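Local coordinates for protein possible adhesin (Caldicellulosiruptor kronotskyensis, PDB 4WA0) that probably attaches the thermophilic bacterium to cellulose, this chain being the beta-helical, magnesium-binding C-terminal domain of a tapirin, at residues 16-21 and 319-324; 260-265 and 293-298; 267-272 and 300-305. All coordinates share one frame; numbering follows the deposited sequence.

Interaction 1: residues 16-21 and 319-324; sequences GALNTN and STFNIN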
ATOM      1  N   GLY A  16      -7.821  10.769  -3.827  1.00 13.89           N
ATOM      2  CA  GLY A  16      -8.919   9.913  -4.126  1.00 14.83           C
ATOM      3  C   GLY A  16      -8.391   8.511  -4.468  1.00 13.87           C
ATOM      4  O   GLY A  16      -7.246   8.163  -4.132  1.00 12.91           O
ATOM      5  N   ALA A  17      -9.203   7.731  -5.149  1.00 14.12           N
ATOM      6  CA  ALA A  17      -8.850   6.400  -5.578  1.00 13.20           C
ATOM      7  C   ALA A  17      -7.502   6.345  -6.352  1.00 14.67           C
ATOM      8  O   ALA A  17      -7.211   7.202  -7.176  1.00 15.37           O
ATOM      9  CB  ALA A  17      -9.968   5.754  -6.388  1.00 15.02           C
ATOM     10  N   LEU A  18      -6.738   5.293  -6.088  1.00 11.34           N
ATOM     11  CA  LEU A  18      -5.394   5.110  -6.692  1.00 12.20           C
ATOM     12  C   LEU A  18      -5.392   3.765  -7.414  1.00 11.76           C
ATOM     13  O   LEU A  18      -5.620   2.724  -6.798  1.00 11.86           O
ATOM     14  CB  LEU A  18      -4.310   5.179  -5.620  1.00 13.03           C
ATOM     15  CG  LEU A  18      -2.912   4.679  -6.099  1.00 14.44           C
ATOM     16  CD1 LEU A  18      -2.284   5.530  -7.206  1.00 16.07           C
ATOM     17  CD2 LEU A  18      -1.895   4.631  -4.963  1.00 14.71           C
ATOM     18  N   ASN A  19      -5.061   3.784  -8.719  1.00 10.95           N
ATOM     19  CA  ASN A  19      -4.799   2.604  -9.480  1.00 12.18           C
ATOM     20  C   ASN A  19      -3.348   2.595  -9.912  1.00 11.21           C
ATOM     21  O   ASN A  19      -2.926   3.444 -10.700  1.00 11.03           O
ATOM     22  CB  ASN A  19      -5.687   2.570 -10.702  1.00 13.14           C
ATOM     23  CG  ASN A  19      -7.169   2.604 -10.332  1.00 17.83           C
ATOM     24  OD1 ASN A  19      -7.623   1.920  -9.446  1.00 21.03           O
ATOM     25  ND2 ASN A  19      -7.924   3.416 -11.061  1.00 23.20           N
ATOM     26  N   THR A  20      -2.520   1.712  -9.352  1.00 10.57           N
ATOM     27  CA  THR A  20      -1.129   1.614  -9.755  1.00 11.13           C
ATOM     28  C   THR A  20      -0.929   0.963 -11.148  1.00 10.83           C
ATOM     29  O   THR A  20      -1.818   0.367 -11.759  1.00 11.39           O
ATOM     30  CB  THR A  20      -0.225   0.908  -8.739  1.00 12.82           C
ATOM     31  OG1 THR A  20      -0.485  -0.480  -8.773  1.00 12.69           O
ATOM     32  CG2 THR A  20      -0.514   1.359  -7.370  1.00 13.05           C
ATOM     33  N   ASN A  21       0.282   1.150 -11.659  1.00 12.88           N
ATOM     34  CA  ASN A  21       0.672   0.498 -12.867  1.00 12.83           C
ATOM     35  C   ASN A  21       1.261  -0.876 -12.538  1.00 13.47           C
ATOM     36  O   ASN A  21       1.528  -1.193 -11.372  1.00 14.09           O
ATOM     37  CB  ASN A  21       1.711   1.338 -13.625  1.00 12.60           C
ATOM     38  CG  ASN A  21       2.971   1.658 -12.829  1.00 12.96           C
ATOM     39  OD1 ASN A  21       2.916   2.001 -11.660  1.00 14.13           O
ATOM     40  ND2 ASN A  21       4.105   1.670 -13.504  1.00 14.23           N
ATOM     41  N   SER A 319      -9.523  13.855  -8.053  1.00 21.18           N
ATOM     42  CA  SER A 319     -10.566  13.014  -7.472  1.00 22.60           C
ATOM     43  C   SER A 319     -10.231  11.576  -7.552  1.00 23.30           C
ATOM     44  O   SER A 319     -10.683  10.793  -6.729  1.00 26.31           O
ATOM     45  CB  SER A 319     -11.951  13.236  -8.102  1.00 25.18           C
ATOM     46  OG  SER A 319     -11.899  12.893  -9.459  1.00 29.37           O
ATOM     47  N   THR A 320      -9.444  11.189  -8.538  1.00 22.34           N
ATOM     48  CA  THR A 320      -8.979   9.822  -8.683  1.00 25.31           C
ATOM     49  C   THR A 320      -7.638   9.909  -9.413  1.00 21.82           C
ATOM     50  O   THR A 320      -7.305  10.956 -10.006  1.00 19.67           O
ATOM     51  CB  THR A 320      -9.874   8.910  -9.559  1.00 26.66           C
ATOM     52  OG1 THR A 320      -9.919   9.427 -10.898  1.00 30.47           O
ATOM     53  CG2 THR A 320     -11.323   8.740  -9.007  1.00 33.28           C
ATOM     54  N   PHE A 321      -6.885   8.807  -9.411  1.00 17.13           N
ATOM     55  CA  PHE A 321      -5.531   8.869  -9.886  1.00 15.30           C
ATOM     56  C   PHE A 321      -5.102   7.525 -10.484  1.00 14.57           C
ATOM     57  O   PHE A 321      -5.255   6.508  -9.816  1.00 16.16           O
ATOM     58  CB  PHE A 321      -4.633   9.206  -8.731  1.00 15.44           C
ATOM     59  CG  PHE A 321      -3.202   9.351  -9.094  1.00 16.03           C
ATOM     60  CD1 PHE A 321      -2.846  10.078 -10.212  1.00 17.85           C
ATOM     61  CD2 PHE A 321      -2.229   8.874  -8.309  1.00 16.86           C
ATOM     62  CE1 PHE A 321      -1.523  10.234 -10.556  1.00 18.96           C
ATOM     63  CE2 PHE A 321      -0.900   9.041  -8.604  1.00 18.72           C
ATOM     64  CZ  PHE A 321      -0.540   9.685  -9.773  1.00 18.90           C
ATOM     65  N   ASN A 322      -4.590   7.535 -11.706  1.00 12.09           N
ATOM     66  CA  ASN A 322      -4.000   6.360 -12.343  1.00 12.70           C
ATOM     67  C   ASN A 322      -2.580   6.675 -12.670  1.00 12.39           C
ATOM     68  O   ASN A 322      -2.293   7.843 -13.194  1.00 12.98           O
ATOM     69  CB  ASN A 322      -4.747   6.030 -13.658  1.00 13.91           C
ATOM     70  CG  ASN A 322      -6.245   5.763 -13.423  1.00 18.24           C
ATOM     71  OD1 ASN A 322      -6.622   4.722 -13.040  1.00 19.23           O
ATOM     72  ND2 ASN A 322      -7.042   6.824 -13.474  1.00 22.64           N
ATOM     73  N   ILE A 323      -1.696   5.729 -12.386  1.00 12.18           N
ATOM     74  CA  ILE A 323      -0.304   5.767 -12.860  1.00 12.36           C
ATOM     75  C   ILE A 323      -0.288   4.850 -14.060  1.00 14.75           C
ATOM     76  O   ILE A 323      -0.594   3.654 -13.918  1.00 13.59           O
ATOM     77  CB  ILE A 323       0.696   5.267 -11.772  1.00 13.85           C
ATOM     78  CG1 ILE A 323       0.608   6.165 -10.540  1.00 13.79           C
ATOM     79  CG2 ILE A 323       2.137   5.283 -12.366  1.00 13.99           C
ATOM     80  CD1 ILE A 323       1.467   5.571  -9.438  1.00 16.35           C
ATOM     81  N   ASN A 324      -0.000   5.417 -15.247  1.00 13.92           N
ATOM     82  CA  ASN A 324      -0.140   4.624 -16.483  1.00 16.38           C
ATOM     83  C   ASN A 324       1.194   4.522 -17.206  1.00 17.37           C
ATOM     84  O   ASN A 324       2.023   5.424 -17.092  1.00 17.99           O
ATOM     85  CB  ASN A 324      -1.177   5.224 -17.444  1.00 16.80           C
ATOM     86  CG  ASN A 324      -2.609   5.127 -16.919  1.00 18.36           C
ATOM     87  OD1 ASN A 324      -2.910   4.325 -16.037  1.00 18.98           O
ATOM     88  ND2 ASN A 324      -3.453   6.069 -17.346  1.00 19.71           N
TER
HETATM   89  O   HOH W   1     -11.962   8.277  -4.835  1.00 28.22           O
HETATM   90  O   HOH W   2      -2.638   2.073 -13.998  1.00 26.46           O
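Asn19 and Asn322 meet amide to amide across two neighbouring parallel strands of a beta-helix, residues 17-19 and 320-324. In each, CG anti to the carbonyl carbon (chi1 -59°) points the amide the same way, bringing Asn19 ND2 to Asn322 OD1 in residues paired in register. Asn19 ND2 donates to Asn322 OD1 at 2.7 Å with an almost straight N-H, the acceptor lying in the plane of the Asn19 amide. The two amide planes are turned 35° apart, and the donor stands tilted from the plane of the Asn322 carbonyl. This is a single side-chain amide bond, reminiscent of one step of the asparagine ladders of beta-helices; the residue suits the place because its amide carries both a donor and an acceptor.

On the other face, which carries Leu18 and Phe321, Leu18 CD1 comes to 3.5 Å from Phe321 CD2, approaching the ring obliquely. Both side chains leave their strands with the gamma carbon anti to the backbone N and lie alongside each other. Ile12 and Ile314, from strands 10-14 and 313-316, add to this apolar interior.

Between the two faces runs the backbone ladder: Asn19 N gives to Phe321 O at 2.9 Å and Ile323 N to Asn19 O at 3.1 Å, while the bond from Phe321 N to Ala17 O is bent and weak. Strands 37-39 and 299-302 continue the parallel stack, and Asn299 OD1 accepts from Asn322 N. Beyond the end of strand 17-19, Asn21 crosses Ile323, with Asn21 OD1, buried without a polar partner, 3.4 Å from the methyl Ile323 CG2.

Interaction 2: residues 260-265 and 293-298; sequences VIYGES and HLISRG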
ATOM      1  N   VAL A 260      10.151  20.323  -8.770  1.00 13.72           N
ATOM      2  CA  VAL A 260       8.762  19.942  -8.742  1.00 13.73           C
ATOM      3  C   VAL A 260       8.120  20.330 -10.082  1.00 13.53           C
ATOM      4  O   VAL A 260       8.295  21.464 -10.547  1.00 14.79           O
ATOM      5  CB  VAL A 260       8.002  20.438  -7.490  1.00 14.41           C
ATOM      6  CG1 VAL A 260       8.049  21.930  -7.391  1.00 15.35           C
ATOM      7  CG2 VAL A 260       6.574  19.934  -7.456  1.00 13.98           C
ATOM      8  N   ILE A 261       7.382  19.360 -10.648  1.00 11.68           N
ATOM      9  CA  ILE A 261       6.556  19.588 -11.833  1.00 12.93           C
ATOM     10  C   ILE A 261       5.101  19.550 -11.449  1.00 12.94           C
ATOM     11  O   ILE A 261       4.682  18.598 -10.816  1.00 12.75           O
ATOM     12  CB  ILE A 261       6.855  18.491 -12.864  1.00 12.73           C
ATOM     13  CG1 ILE A 261       8.335  18.437 -13.257  1.00 15.32           C
ATOM     14  CG2 ILE A 261       6.101  18.638 -14.168  1.00 13.33           C
ATOM     15  CD1 ILE A 261       9.013  19.715 -13.704  1.00 16.90           C
ATOM     16  N   TYR A 262       4.343  20.564 -11.887  1.00 13.00           N
ATOM     17  CA  TYR A 262       2.940  20.676 -11.595  1.00 14.32           C
ATOM     18  C   TYR A 262       2.184  20.506 -12.917  1.00 15.04           C
ATOM     19  O   TYR A 262       2.505  21.184 -13.893  1.00 14.24           O
ATOM     20  CB  TYR A 262       2.608  22.042 -11.101  1.00 14.32           C
ATOM     21  CG  TYR A 262       3.241  22.407  -9.750  1.00 12.92           C
ATOM     22  CD1 TYR A 262       2.715  21.958  -8.614  1.00 14.50           C
ATOM     23  CD2 TYR A 262       4.285  23.310  -9.687  1.00 15.86           C
ATOM     24  CE1 TYR A 262       3.281  22.304  -7.362  1.00 17.03           C
ATOM     25  CE2 TYR A 262       4.868  23.649  -8.455  1.00 15.05           C
ATOM     26  CZ  TYR A 262       4.316  23.164  -7.320  1.00 16.42           C
ATOM     27  OH  TYR A 262       4.826  23.503  -6.074  1.00 20.23           O
ATOM     28  N   GLY A 263       1.228  19.589 -12.949  1.00 14.77           N
ATOM     29  CA  GLY A 263       0.293  19.518 -14.119  1.00 13.02           C
ATOM     30  C   GLY A 263      -1.116  19.451 -13.593  1.00 14.80           C
ATOM     31  O   GLY A 263      -1.548  18.416 -13.108  1.00 13.59           O
ATOM     32  N   GLU A 264      -1.880  20.532 -13.715  1.00 13.97           N
ATOM     33  CA  GLU A 264      -3.220  20.493 -13.197  1.00 16.07           C
ATOM     34  C   GLU A 264      -4.040  19.341 -13.757  1.00 17.01           C
ATOM     35  O   GLU A 264      -4.585  18.511 -13.020  1.00 17.37           O
ATOM     36  CB  GLU A 264      -3.940  21.836 -13.415  1.00 17.03           C
ATOM     37  CG  GLU A 264      -5.417  21.838 -13.048  1.00 18.86           C
ATOM     38  CD  GLU A 264      -5.712  21.753 -11.544  1.00 20.95           C
ATOM     39  OE1 GLU A 264      -4.760  21.740 -10.710  1.00 20.92           O
ATOM     40  OE2 GLU A 264      -6.896  21.721 -11.158  1.00 23.63           O
ATOM     41  N   SER A 265      -4.097  19.255 -15.071  1.00 16.31           N
ATOM     42  CA  SER A 265      -4.934  18.240 -15.708  1.00 19.99           C
ATOM     43  C   SER A 265      -4.379  16.843 -15.808  1.00 14.90           C
ATOM     44  O   SER A 265      -5.150  15.862 -15.906  1.00 13.54           O
ATOM     45  CB  SER A 265      -5.310  18.745 -17.147  1.00 22.09           C
ATOM     46  OG  SER A 265      -6.072  19.957 -17.077  1.00 29.73           O
ATOM     47  N   HIS A 293       9.651  15.570  -8.164  1.00 11.92           N
ATOM     48  CA  HIS A 293       8.370  15.496  -7.505  1.00 11.78           C
ATOM     49  C   HIS A 293       7.300  15.875  -8.542  1.00 13.60           C
ATOM     50  O   HIS A 293       7.366  16.936  -9.080  1.00 12.51           O
ATOM     51  CB  HIS A 293       8.341  16.402  -6.304  1.00 13.70           C
ATOM     52  CG  HIS A 293       9.463  16.111  -5.367  1.00 12.66           C
ATOM     53  ND1 HIS A 293       9.388  15.074  -4.483  1.00 14.02           N
ATOM     54  CD2 HIS A 293      10.712  16.613  -5.258  1.00 14.45           C
ATOM     55  CE1 HIS A 293      10.545  14.944  -3.855  1.00 12.75           C
ATOM     56  NE2 HIS A 293      11.365  15.850  -4.320  1.00 12.72           N
ATOM     57  N   LEU A 294       6.372  14.960  -8.804  1.00 11.37           N
ATOM     58  CA  LEU A 294       5.356  15.141  -9.837  1.00 11.02           C
ATOM     59  C   LEU A 294       4.046  15.330  -9.078  1.00 11.84           C
ATOM     60  O   LEU A 294       3.660  14.472  -8.251  1.00 11.60           O
ATOM     61  CB  LEU A 294       5.258  13.872 -10.683  1.00 11.83           C
ATOM     62  CG  LEU A 294       6.482  13.531 -11.528  1.00 13.13           C
ATOM     63  CD1 LEU A 294       6.276  12.175 -12.197  1.00 13.28           C
ATOM     64  CD2 LEU A 294       6.920  14.602 -12.520  1.00 13.95           C
ATOM     65  N   ILE A 295       3.353  16.432  -9.342  1.00 11.02           N
ATOM     66  CA  ILE A 295       2.099  16.767  -8.666  1.00 11.21           C
ATOM     67  C   ILE A 295       1.047  17.135  -9.709  1.00 13.08           C
ATOM     68  O   ILE A 295       1.301  18.009 -10.549  1.00 12.07           O
ATOM     69  CB  ILE A 295       2.286  17.920  -7.682  1.00 12.39           C
ATOM     70  CG1 ILE A 295       3.521  17.649  -6.769  1.00 15.98           C
ATOM     71  CG2 ILE A 295       1.013  18.135  -6.888  1.00 14.13           C
ATOM     72  CD1 ILE A 295       3.629  18.551  -5.621  1.00 18.42           C
ATOM     73  N   SER A 296      -0.059  16.401  -9.662  1.00 12.87           N
ATOM     74  CA  SER A 296      -1.157  16.541 -10.631  1.00 11.99           C
ATOM     75  C   SER A 296      -2.533  16.433  -9.999  1.00 14.42           C
ATOM     76  O   SER A 296      -2.719  15.863  -8.844  1.00 13.84           O
ATOM     77  CB  SER A 296      -0.926  15.513 -11.706  1.00 12.04           C
ATOM     78  OG  SER A 296      -1.778  15.761 -12.817  1.00 14.06           O
ATOM     79  N   ARG A 297      -3.566  16.929 -10.716  1.00 14.02           N
ATOM     80  CA  ARG A 297      -4.927  16.540 -10.369  1.00 15.88           C
ATOM     81  C   ARG A 297      -5.536  15.631 -11.399  1.00 16.63           C
ATOM     82  O   ARG A 297      -6.740  15.407 -11.385  1.00 18.33           O
ATOM     83  CB  ARG A 297      -5.850  17.765 -10.157  1.00 16.85           C
ATOM     84  CG  ARG A 297      -5.452  18.581  -8.941  1.00 16.56           C
ATOM     85  CD  ARG A 297      -6.566  19.483  -8.478  1.00 18.29           C
ATOM     86  NE  ARG A 297      -6.355  20.097  -7.172  1.00 18.35           N
ATOM     87  CZ  ARG A 297      -5.739  21.249  -6.935  1.00 19.36           C
ATOM     88  NH1 ARG A 297      -5.134  21.929  -7.873  1.00 17.37           N
ATOM     89  NH2 ARG A 297      -5.697  21.704  -5.676  1.00 20.72           N
ATOM     90  N   GLY A 298      -4.717  15.117 -12.279  1.00 14.51           N
ATOM     91  CA  GLY A 298      -5.088  14.050 -13.173  1.00 14.08           C
ATOM     92  C   GLY A 298      -4.095  12.938 -13.178  1.00 13.13           C
ATOM     93  O   GLY A 298      -3.398  12.704 -12.169  1.00 14.01           O
TER
HETATM   94  O   HOH W   3      -7.621  17.850 -13.500  1.00 35.61           O
HETATM   95  O   HOH W   4      -7.916  15.845 -14.644  1.00 31.77           O
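Arg297 reaches across to Glu264 just beyond two parallel strands, 260-263 and 293-296, that stack as successive rungs of the beta-helix. Arg297 CB sits 3.2 Å from Glu264 O, the oxygen that accepts from Arg297 N. From CG to NE the chain is extended, and it crosses the carboxylate at a slant, with Arg297 CD 3.5 Å from Glu264 OE2. At the tip, Arg297 NH1 donates to Glu264 OE1 at 2.9 Å in a salt bridge. The oxygen lies in the guanidinium plane and offers its syn lone pair, the two flat groups turned 59° apart. Glu264 can meet it because its chain bends at chi2 (70°), folding the carboxylate back toward the arginine. Each charged tip also has a backbone partner in the loop before strand 247-251: Leu236 N gives to Glu264 OE1, and Thr234 O accepts from Arg297 NH1. A long, many-donor arginine suits this junction of two turns and a loop.

Along the strands, Ile261 N, Ile295 N and Gly263 N make nearly straight parallel-ladder bonds. On one face Ile295 CD1 packs 3.7 Å from Val260 CG2 and also touches the ring of Tyr262, and helix 342-352 covers this cluster. The tyrosine hydroxyl ends at Asp347 of that helix. On the face that carries Ile261 and Leu294, Leu294 CD2 lies 3.9 Å from Ile261 CB, while the far end of Ile261 turns to Glu275, a magnesium ligand, and Ile276.

At the strand's end Ser296 OG donates to Gly263 O at 2.7 Å and, in an ST turn, accepts from Gly298 N at 3.1 Å.

Interaction 3: residues 267-272 and 300-305; sequences INDNEA and ITFVGG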
ATOM      1  N   ILE A 267      -0.037  14.842 -15.999  1.00 11.88           N
ATOM      2  CA  ILE A 267       1.323  14.906 -16.392  1.00 11.54           C
ATOM      3  C   ILE A 267       1.705  13.681 -17.238  1.00 12.39           C
ATOM      4  O   ILE A 267       1.551  12.537 -16.814  1.00 12.24           O
ATOM      5  CB  ILE A 267       2.349  15.037 -15.202  1.00 12.21           C
ATOM      6  CG1 ILE A 267       2.048  16.232 -14.323  1.00 12.78           C
ATOM      7  CG2 ILE A 267       3.749  15.071 -15.752  1.00 12.94           C
ATOM      8  CD1 ILE A 267       2.763  16.207 -12.966  1.00 13.54           C
ATOM      9  N   ASN A 268       2.337  13.954 -18.364  1.00 11.61           N
ATOM     10  CA  ASN A 268       2.955  12.918 -19.212  1.00 12.63           C
ATOM     11  C   ASN A 268       4.483  13.116 -19.244  1.00 13.12           C
ATOM     12  O   ASN A 268       4.943  14.259 -19.287  1.00 13.77           O
ATOM     13  CB  ASN A 268       2.387  12.964 -20.649  1.00 13.54           C
ATOM     14  CG  ASN A 268       0.912  12.801 -20.646  1.00 14.02           C
ATOM     15  OD1 ASN A 268       0.369  11.973 -19.904  1.00 15.25           O
ATOM     16  ND2 ASN A 268       0.191  13.681 -21.401  1.00 13.11           N
ATOM     17  N   ASP A 269       5.239  12.027 -19.140  1.00 13.04           N
ATOM     18  CA  ASP A 269       6.651  12.233 -18.795  1.00 17.05           C
ATOM     19  C   ASP A 269       7.501  12.855 -19.846  1.00 17.12           C
ATOM     20  O   ASP A 269       8.428  13.596 -19.508  1.00 17.41           O
ATOM     21  CB  ASP A 269       7.288  11.008 -18.187  1.00 18.25           C
ATOM     22  CG  ASP A 269       7.515   9.925 -19.168  1.00 19.94           C
ATOM     23  OD1 ASP A 269       6.795   9.799 -20.172  1.00 20.62           O
ATOM     24  OD2 ASP A 269       8.472   9.148 -18.883  1.00 27.97           O
ATOM     25  N   ASN A 270       7.184  12.631 -21.120  1.00 15.67           N
ATOM     26  CA  ASN A 270       7.951  13.310 -22.147  1.00 17.82           C
ATOM     27  C   ASN A 270       7.721  14.843 -22.117  1.00 16.45           C
ATOM     28  O   ASN A 270       8.663  15.628 -22.341  1.00 18.06           O
ATOM     29  CB  ASN A 270       7.597  12.709 -23.477  1.00 18.51           C
ATOM     30  CG  ASN A 270       6.148  12.968 -23.824  1.00 20.16           C
ATOM     31  OD1 ASN A 270       5.266  12.697 -23.034  1.00 19.93           O
ATOM     32  ND2 ASN A 270       5.907  13.559 -24.980  1.00 22.61           N
ATOM     33  N   GLU A 271       6.495  15.306 -21.859  1.00 14.47           N
ATOM     34  CA  GLU A 271       6.213  16.695 -21.592  1.00 14.70           C
ATOM     35  C   GLU A 271       6.882  17.237 -20.294  1.00 15.81           C
ATOM     36  O   GLU A 271       7.378  18.389 -20.261  1.00 15.11           O
ATOM     37  CB  GLU A 271       4.690  16.950 -21.518  1.00 14.53           C
ATOM     38  CG  GLU A 271       4.086  16.802 -22.928  1.00 17.25           C
ATOM     39  CD  GLU A 271       2.628  16.379 -23.011  1.00 18.31           C
ATOM     40  OE1 GLU A 271       2.034  15.958 -21.998  1.00 16.03           O
ATOM     41  OE2 GLU A 271       2.098  16.386 -24.190  1.00 16.67           O
ATOM     42  N   ALA A 272       6.933  16.409 -19.259  1.00 16.13           N
ATOM     43  CA  ALA A 272       7.671  16.763 -18.045  1.00 14.05           C
ATOM     44  C   ALA A 272       9.169  16.973 -18.346  1.00 14.96           C
ATOM     45  O   ALA A 272       9.779  17.967 -17.886  1.00 14.14           O
ATOM     46  CB  ALA A 272       7.494  15.743 -16.926  1.00 14.19           C
ATOM     47  N   ILE A 300      -0.932  10.426 -14.227  1.00 13.06           N
ATOM     48  CA  ILE A 300       0.491  10.521 -14.567  1.00 14.73           C
ATOM     49  C   ILE A 300       0.869   9.357 -15.407  1.00 14.61           C
ATOM     50  O   ILE A 300       0.676   8.201 -14.986  1.00 14.04           O
ATOM     51  CB  ILE A 300       1.364  10.700 -13.271  1.00 18.40           C
ATOM     52  CG1 ILE A 300       0.936  12.021 -12.616  1.00 18.24           C
ATOM     53  CG2 ILE A 300       2.865  10.613 -13.563  1.00 19.82           C
ATOM     54  CD1 ILE A 300       1.639  12.256 -11.298  1.00 21.10           C
ATOM     55  N   THR A 301       1.425   9.626 -16.610  1.00 13.11           N
ATOM     56  CA  THR A 301       1.709   8.600 -17.638  1.00 13.60           C
ATOM     57  C   THR A 301       3.168   8.660 -18.001  1.00 15.36           C
ATOM     58  O   THR A 301       3.738   9.721 -18.242  1.00 15.24           O
ATOM     59  CB  THR A 301       0.846   8.807 -18.889  1.00 14.96           C
ATOM     60  OG1 THR A 301      -0.506   8.838 -18.443  1.00 13.65           O
ATOM     61  CG2 THR A 301       1.001   7.662 -19.937  1.00 18.30           C
ATOM     62  N   PHE A 302       3.724   7.474 -18.126  1.00 16.27           N
ATOM     63  CA  PHE A 302       5.129   7.263 -18.501  1.00 17.65           C
ATOM     64  C   PHE A 302       5.026   6.636 -19.858  1.00 18.04           C
ATOM     65  O   PHE A 302       4.329   5.609 -20.035  1.00 18.13           O
ATOM     66  CB  PHE A 302       5.855   6.387 -17.474  1.00 19.13           C
ATOM     67  CG  PHE A 302       5.973   7.014 -16.136  1.00 17.63           C
ATOM     68  CD1 PHE A 302       6.917   7.968 -15.832  1.00 17.66           C
ATOM     69  CD2 PHE A 302       5.036   6.700 -15.142  1.00 17.47           C
ATOM     70  CE1 PHE A 302       6.986   8.568 -14.571  1.00 17.96           C
ATOM     71  CE2 PHE A 302       5.103   7.326 -13.926  1.00 17.15           C
ATOM     72  CZ  PHE A 302       6.050   8.260 -13.622  1.00 19.92           C
ATOM     73  N   VAL A 303       5.605   7.316 -20.864  1.00 19.02           N
ATOM     74  CA  VAL A 303       5.345   6.920 -22.253  1.00 24.28           C
ATOM     75  C   VAL A 303       6.386   6.008 -22.892  1.00 29.90           C
ATOM     76  O   VAL A 303       6.089   5.393 -23.912  1.00 31.79           O
ATOM     77  CB  VAL A 303       5.057   8.126 -23.218  1.00 26.60           C
ATOM     78  CG1 VAL A 303       3.868   8.937 -22.716  1.00 27.16           C
ATOM     79  CG2 VAL A 303       6.263   9.025 -23.350  1.00 26.70           C
ATOM     80  N   GLY A 304       7.553   5.887 -22.300  1.00 32.74           N
ATOM     81  CA  GLY A 304       8.544   4.901 -22.821  1.00 37.88           C
ATOM     82  C   GLY A 304       8.191   3.406 -22.904  1.00 35.86           C
ATOM     83  O   GLY A 304       7.425   2.856 -22.104  1.00 33.02           O
ATOM     84  N   GLY A 305       8.813   2.697 -23.834  1.00 33.61           N
ATOM     85  CA  GLY A 305       8.700   1.188 -23.831  1.00 34.09           C
ATOM     86  C   GLY A 305       9.368   0.522 -22.636  1.00 27.10           C
ATOM     87  O   GLY A 305       9.055  -0.615 -22.265  1.00 31.74           O
TER
HETATM   88  O   HOH W   5      -1.308  11.435 -17.936  1.00 12.68           O
HETATM   89  O   HOH W   6       8.948   6.889 -19.636  1.00 32.75           O
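Asp269 OD1 takes the backbone N-H of Val303 in a bond of 2.8 Å, which is fairly straight at the hydrogen (161°) but arrives from above the carboxylate plane. The same oxygen rests 3.3 Å from the methyl Val303 CG2. The other carboxylate oxygen, Asp269 OD2, forms a salt bridge with Arg273 one helical turn on. The carboxylate is therefore gripped at both oxygens, and these partners would be expected to favour its ionised form. Asp269 CG is wedged between its own backbone N and carbonyl carbon (chi1 72°), the rotamer that directs the group across to residues 302-304.

Phe302 meets the aspartate at its ring edge: CD1 lies 3.6 Å from Asp269 OD2, near the ring plane, with carboxylate and ring 77° apart. A ring edge, with its slightly positive hydrogens, is an agreeable neighbour for a carboxylate oxygen.

The setting is the point where a coil of the beta-helix gives way to helix 269-280. Strand 266-268 is the last of its parallel sheet within this chain, and beside strand 299-302 it forms two backbone bonds, Thr301 N to Ile267 O and Asp269 N to Thr301 O, both 2.9 Å, the second bent at its hydrogen as the chain turns into the helix. Asn268 stands at the N-cap position, but its side chain does not cap: ND2 donates instead to Glu271 OE1 at 3.0 Å. Its other end, OD1, lies alongside Thr301; both residues offer a polar oxygen on the same face, and a single water bridges Asn268 OD1 and Thr301 OG1. Ile267, on the opposite face, is branched and apolar as the interior demands, and packs on Leu294 and on Leu246, a magnesium-site residue. Ile267 CB lies 4.2 Å from Ile300 CG1.

Overall arrangement
From the N terminus, the first segment met is 16-21, on strand 17-19, which waits almost 300 residues for its partner: interaction 1 closes that long loop by setting strand 320-325 beside it, joining the early and late coils of the beta-helix. Interactions 2 and 3 are nested inside it, and each closes a loop of 27 residues, with helix 269-280 between the paired strands. They cross, since segments 260-265 and 267-272 both precede 293-298 and 300-305. Ile267 CD1 packs against Ile295 O, linking these two contacts through the coil. Strand 299-302 of interaction 3 neighbours strand 320-325 of interaction 1, and Asn324 N bonds to Ile300 O, probably, tying them together.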